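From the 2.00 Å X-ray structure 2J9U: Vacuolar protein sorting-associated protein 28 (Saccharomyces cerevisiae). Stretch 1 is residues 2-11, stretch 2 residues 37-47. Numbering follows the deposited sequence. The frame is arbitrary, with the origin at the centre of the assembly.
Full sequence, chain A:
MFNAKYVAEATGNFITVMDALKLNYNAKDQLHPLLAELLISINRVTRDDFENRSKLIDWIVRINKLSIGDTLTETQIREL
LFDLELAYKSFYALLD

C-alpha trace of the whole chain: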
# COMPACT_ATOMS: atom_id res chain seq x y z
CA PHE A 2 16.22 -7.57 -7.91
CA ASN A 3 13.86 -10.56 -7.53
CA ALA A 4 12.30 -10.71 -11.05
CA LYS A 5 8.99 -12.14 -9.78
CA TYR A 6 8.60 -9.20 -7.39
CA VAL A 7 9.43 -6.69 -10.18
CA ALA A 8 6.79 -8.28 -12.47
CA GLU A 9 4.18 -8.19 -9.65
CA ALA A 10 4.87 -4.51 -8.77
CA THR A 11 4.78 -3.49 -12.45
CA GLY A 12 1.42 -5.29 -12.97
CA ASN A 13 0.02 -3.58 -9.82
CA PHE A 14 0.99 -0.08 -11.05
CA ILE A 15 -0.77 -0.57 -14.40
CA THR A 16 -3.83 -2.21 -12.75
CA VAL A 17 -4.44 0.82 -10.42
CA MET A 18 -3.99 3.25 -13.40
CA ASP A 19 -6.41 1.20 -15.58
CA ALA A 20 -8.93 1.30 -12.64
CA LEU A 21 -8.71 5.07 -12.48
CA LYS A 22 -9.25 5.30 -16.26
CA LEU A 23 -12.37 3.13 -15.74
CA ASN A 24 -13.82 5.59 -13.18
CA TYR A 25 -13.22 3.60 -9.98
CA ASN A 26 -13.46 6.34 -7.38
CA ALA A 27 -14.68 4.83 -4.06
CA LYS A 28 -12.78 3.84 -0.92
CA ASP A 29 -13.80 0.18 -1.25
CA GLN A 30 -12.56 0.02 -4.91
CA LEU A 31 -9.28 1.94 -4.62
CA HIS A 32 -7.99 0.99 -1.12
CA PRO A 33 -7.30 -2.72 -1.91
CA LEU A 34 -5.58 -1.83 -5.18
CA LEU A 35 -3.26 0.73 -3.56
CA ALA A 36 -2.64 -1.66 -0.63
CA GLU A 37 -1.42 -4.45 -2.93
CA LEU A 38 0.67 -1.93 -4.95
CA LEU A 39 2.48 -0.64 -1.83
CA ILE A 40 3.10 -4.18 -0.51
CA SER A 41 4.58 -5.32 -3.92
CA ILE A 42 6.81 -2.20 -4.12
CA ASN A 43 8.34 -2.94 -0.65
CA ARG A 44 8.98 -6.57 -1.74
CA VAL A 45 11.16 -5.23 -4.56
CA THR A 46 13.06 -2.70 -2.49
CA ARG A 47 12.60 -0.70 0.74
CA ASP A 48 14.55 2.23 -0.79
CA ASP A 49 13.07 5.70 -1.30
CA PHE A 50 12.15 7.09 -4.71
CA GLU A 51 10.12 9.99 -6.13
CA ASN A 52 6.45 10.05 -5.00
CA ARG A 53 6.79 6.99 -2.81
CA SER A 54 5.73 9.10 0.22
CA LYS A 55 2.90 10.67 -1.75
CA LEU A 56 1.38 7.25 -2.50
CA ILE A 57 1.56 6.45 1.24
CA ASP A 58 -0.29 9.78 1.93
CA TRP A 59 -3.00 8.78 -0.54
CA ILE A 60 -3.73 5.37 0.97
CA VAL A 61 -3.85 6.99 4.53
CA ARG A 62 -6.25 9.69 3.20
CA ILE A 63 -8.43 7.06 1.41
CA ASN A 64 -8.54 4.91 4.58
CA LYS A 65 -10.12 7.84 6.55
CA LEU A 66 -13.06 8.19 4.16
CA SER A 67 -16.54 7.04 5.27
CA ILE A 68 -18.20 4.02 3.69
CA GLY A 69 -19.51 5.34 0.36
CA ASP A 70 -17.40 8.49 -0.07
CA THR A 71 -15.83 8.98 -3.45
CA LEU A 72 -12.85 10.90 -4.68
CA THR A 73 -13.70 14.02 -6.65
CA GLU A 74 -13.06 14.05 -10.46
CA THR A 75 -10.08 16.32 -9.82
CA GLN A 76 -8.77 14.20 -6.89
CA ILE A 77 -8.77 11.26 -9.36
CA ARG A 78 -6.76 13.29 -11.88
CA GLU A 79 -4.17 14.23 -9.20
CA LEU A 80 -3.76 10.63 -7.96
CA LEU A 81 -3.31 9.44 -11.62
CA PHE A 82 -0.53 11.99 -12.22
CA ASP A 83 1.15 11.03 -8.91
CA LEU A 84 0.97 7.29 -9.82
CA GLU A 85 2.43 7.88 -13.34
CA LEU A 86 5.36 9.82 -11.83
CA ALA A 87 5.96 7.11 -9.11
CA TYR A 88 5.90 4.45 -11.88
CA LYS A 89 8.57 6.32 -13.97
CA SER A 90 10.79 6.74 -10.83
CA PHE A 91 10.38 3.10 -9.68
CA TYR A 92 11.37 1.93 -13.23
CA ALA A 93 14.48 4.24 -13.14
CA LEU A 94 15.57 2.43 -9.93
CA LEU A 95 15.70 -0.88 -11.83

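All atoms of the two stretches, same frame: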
# COMPACT_ATOMS: atom_id res chain seq x y z
N PHE A 2 17.64 -7.59 -8.48
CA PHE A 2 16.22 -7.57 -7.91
C PHE A 2 15.55 -8.91 -8.20
O PHE A 2 15.89 -9.54 -9.20
CB PHE A 2 15.37 -6.45 -8.52
CG PHE A 2 15.86 -5.07 -8.19
CD1 PHE A 2 15.55 -4.46 -6.97
CD2 PHE A 2 16.67 -4.38 -9.10
CE1 PHE A 2 16.04 -3.14 -6.67
CE2 PHE A 2 17.15 -3.11 -8.82
CZ PHE A 2 16.82 -2.49 -7.59
N ASN A 3 14.61 -9.33 -7.33
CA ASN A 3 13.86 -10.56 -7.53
C ASN A 3 12.90 -10.29 -8.72
O ASN A 3 12.05 -9.44 -8.61
CB ASN A 3 13.10 -10.86 -6.23
CG ASN A 3 12.22 -12.11 -6.30
OD1 ASN A 3 11.47 -12.27 -7.23
ND2 ASN A 3 12.30 -12.98 -5.29
N ALA A 4 13.08 -11.00 -9.85
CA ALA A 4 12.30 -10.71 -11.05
C ALA A 4 10.78 -10.93 -10.82
O ALA A 4 9.97 -10.27 -11.45
CB ALA A 4 12.80 -11.51 -12.24
N LYS A 5 10.40 -11.90 -9.99
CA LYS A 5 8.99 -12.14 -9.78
C LYS A 5 8.41 -10.92 -9.08
O LYS A 5 7.33 -10.44 -9.43
CB LYS A 5 8.70 -13.46 -9.00
CG LYS A 5 8.60 -14.74 -9.93
CD LYS A 5 8.36 -16.01 -9.12
CE LYS A 5 8.76 -17.26 -9.90
NZ LYS A 5 8.23 -18.48 -9.30
N TYR A 6 9.13 -10.37 -8.10
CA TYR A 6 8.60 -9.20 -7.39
C TYR A 6 8.49 -7.97 -8.28
O TYR A 6 7.54 -7.20 -8.16
CB TYR A 6 9.42 -8.86 -6.14
CG TYR A 6 9.35 -9.92 -5.04
CD1 TYR A 6 8.30 -10.85 -4.99
CD2 TYR A 6 10.33 -9.98 -4.05
CE1 TYR A 6 8.25 -11.84 -3.98
CE2 TYR A 6 10.27 -10.92 -3.02
CZ TYR A 6 9.24 -11.84 -2.99
OH TYR A 6 9.25 -12.74 -1.94
N VAL A 7 9.48 -7.78 -9.16
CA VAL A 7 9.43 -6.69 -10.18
C VAL A 7 8.21 -6.87 -11.09
O VAL A 7 7.51 -5.91 -11.37
CB VAL A 7 10.72 -6.70 -11.05
CG1 VAL A 7 10.65 -5.67 -12.28
CG2 VAL A 7 11.93 -6.40 -10.17
N ALA A 8 7.98 -8.08 -11.59
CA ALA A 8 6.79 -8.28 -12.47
C ALA A 8 5.47 -7.96 -11.70
O ALA A 8 4.54 -7.35 -12.25
CB ALA A 8 6.71 -9.72 -13.00
N GLU A 9 5.39 -8.42 -10.46
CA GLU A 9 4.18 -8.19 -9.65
C GLU A 9 3.94 -6.70 -9.36
O GLU A 9 2.83 -6.19 -9.53
CB GLU A 9 4.23 -9.00 -8.34
CG GLU A 9 4.01 -10.51 -8.50
CD GLU A 9 4.42 -11.30 -7.24
OE1 GLU A 9 5.38 -12.14 -7.25
OE2 GLU A 9 3.79 -11.05 -6.18
N ALA A 10 5.00 -5.98 -8.95
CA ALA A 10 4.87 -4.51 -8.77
C ALA A 10 4.47 -3.75 -10.05
O ALA A 10 3.59 -2.88 -10.01
CB ALA A 10 6.16 -3.91 -8.17
N THR A 11 5.09 -4.11 -11.18
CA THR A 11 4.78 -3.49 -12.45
C THR A 11 3.31 -3.73 -12.82
O THR A 11 2.65 -2.81 -13.22
CB THR A 11 5.73 -4.05 -13.63
OG1 THR A 11 7.09 -3.74 -13.30
CG2 THR A 11 5.38 -3.38 -14.99
N GLU A 37 -2.22 -3.45 -2.26
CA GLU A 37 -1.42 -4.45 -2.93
C GLU A 37 -0.23 -3.83 -3.71
O GLU A 37 0.87 -4.40 -3.72
CB GLU A 37 -2.29 -5.33 -3.83
CG GLU A 37 -1.61 -6.66 -4.29
CD GLU A 37 -0.85 -7.44 -3.17
OE1 GLU A 37 -1.47 -7.82 -2.14
OE2 GLU A 37 0.38 -7.69 -3.33
N LEU A 38 -0.45 -2.67 -4.34
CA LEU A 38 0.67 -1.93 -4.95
C LEU A 38 1.81 -1.65 -3.94
O LEU A 38 2.98 -1.97 -4.16
CB LEU A 38 0.16 -0.63 -5.65
CG LEU A 38 1.27 0.26 -6.19
CD1 LEU A 38 2.17 -0.49 -7.31
CD2 LEU A 38 0.67 1.55 -6.82
N LEU A 39 1.46 -1.06 -2.81
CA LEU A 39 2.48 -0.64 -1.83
C LEU A 39 3.22 -1.86 -1.21
O LEU A 39 4.43 -1.83 -0.96
CB LEU A 39 1.82 0.25 -0.77
CG LEU A 39 1.44 1.63 -1.34
CD1 LEU A 39 0.62 2.42 -0.30
CD2 LEU A 39 2.67 2.42 -1.82
N ILE A 40 2.48 -2.93 -0.95
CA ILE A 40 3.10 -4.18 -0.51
C ILE A 40 4.13 -4.71 -1.56
O ILE A 40 5.30 -5.09 -1.19
CB ILE A 40 2.04 -5.29 -0.16
CG1 ILE A 40 1.24 -4.94 1.11
CG2 ILE A 40 2.76 -6.66 0.08
CD1 ILE A 40 0.03 -5.84 1.41
N SER A 41 3.72 -4.76 -2.85
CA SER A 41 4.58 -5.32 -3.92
C SER A 41 5.83 -4.44 -4.10
O SER A 41 6.92 -4.94 -4.31
CB SER A 41 3.80 -5.46 -5.24
OG SER A 41 3.41 -4.17 -5.76
N ILE A 42 5.67 -3.11 -3.98
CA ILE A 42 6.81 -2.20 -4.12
C ILE A 42 7.90 -2.50 -3.02
O ILE A 42 9.12 -2.60 -3.28
CB ILE A 42 6.35 -0.74 -4.03
CG1 ILE A 42 5.64 -0.29 -5.33
CG2 ILE A 42 7.49 0.23 -3.72
CD1 ILE A 42 4.92 1.09 -5.17
N ASN A 43 7.43 -2.65 -1.77
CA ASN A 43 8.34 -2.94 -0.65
C ASN A 43 9.05 -4.29 -0.77
O ASN A 43 10.15 -4.42 -0.24
CB ASN A 43 7.62 -2.78 0.71
CG ASN A 43 7.54 -1.33 1.18
OD1 ASN A 43 8.52 -0.77 1.68
ND2 ASN A 43 6.37 -0.70 1.02
N ARG A 44 8.42 -5.26 -1.44
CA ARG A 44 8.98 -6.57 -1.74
C ARG A 44 10.16 -6.43 -2.70
O ARG A 44 11.16 -7.11 -2.54
CB ARG A 44 7.93 -7.54 -2.31
CG ARG A 44 6.91 -8.00 -1.31
CD ARG A 44 5.95 -9.04 -1.96
NE ARG A 44 5.03 -9.62 -0.98
CZ ARG A 44 3.75 -9.89 -1.22
NH1 ARG A 44 3.23 -9.62 -2.41
NH2 ARG A 44 2.99 -10.42 -0.25
N VAL A 45 10.07 -5.47 -3.62
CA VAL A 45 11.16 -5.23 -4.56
C VAL A 45 12.32 -4.54 -3.88
O VAL A 45 13.47 -4.97 -4.05
CB VAL A 45 10.70 -4.37 -5.80
CG1 VAL A 45 11.93 -4.13 -6.77
CG2 VAL A 45 9.59 -5.12 -6.52
N THR A 46 12.04 -3.47 -3.15
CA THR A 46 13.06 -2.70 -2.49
C THR A 46 12.44 -1.80 -1.38
O THR A 46 11.31 -1.31 -1.51
CB THR A 46 13.83 -1.82 -3.53
OG1 THR A 46 14.80 -1.04 -2.84
CG2 THR A 46 12.88 -0.88 -4.22
N ARG A 47 13.15 -1.59 -0.29
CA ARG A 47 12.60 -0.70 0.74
C ARG A 47 13.16 0.72 0.56
O ARG A 47 12.91 1.61 1.38
CB ARG A 47 12.87 -1.25 2.15
CG ARG A 47 12.37 -2.68 2.34
CD ARG A 47 10.88 -2.74 2.65
NE ARG A 47 10.67 -3.13 4.04
CZ ARG A 47 10.00 -2.44 4.95
NH1 ARG A 47 9.41 -1.28 4.65
NH2 ARG A 47 9.91 -2.93 6.19
O HOH W 1 14.15 -7.50 -5.02

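Two helices can pack closely without a single direct hydrogen bond between them; here small residues sit where the backbones come nearest, and several polar groups bond within their own helix. A pair of helices in Vps28 illustrates the point: helix 4-11 and helix 37-45 run nearly antiparallel, at 153°, with their axes 8.4 Å apart at closest approach.

Val-45 forms the apolar centre. Its CG2 lies 3.8 Å from Tyr-6 CB and 4.0 Å from Ala-10 CB, and its CG1 meets Phe-2 CD1 at 3.6 Å and Val-7 CG2 at 4.1 Å; Val-45 CG2 also reaches Val-7 N at 3.7 Å. One branched side chain thus touches four residues, from Phe-2, ahead of the helix, to Ala-10 well within it.

One turn along, Ala-10 faces Ser-41, and their CA atoms are only 4.9 Å apart. Ser-41 OG approaches Ala-10 CA to 3.4 Å, yet it donates a hydrogen bond within its own helix, to Leu-38 O at 2.8 Å. A polar atom can therefore sit in a tight apolar contact without needing a partner across it. Leu-38 extends the packing, placing CD1 3.9 Å from Ala-10 O.

Farther out, Arg-44 lays its aliphatic base over a face of the Tyr-6 ring, with CB 4.0 Å from the centroid, a CH-pi contact. Within its own helix, Arg-44 NH1 forms a salt bridge with Glu-37 OE2 at 3.6 Å. Glu-9 OE2 stands 4.1 Å from Arg-44 NH1, well out of the guanidinium plane, so charge alone relates them.

At the other end, Asn-3 caps its helix, OD1 accepting from Tyr-6 N at 3.1 Å, while a water bridges the stretches, accepting from Asn-3 N at 3.0 Å and donating to Val-45 O at 2.8 Å.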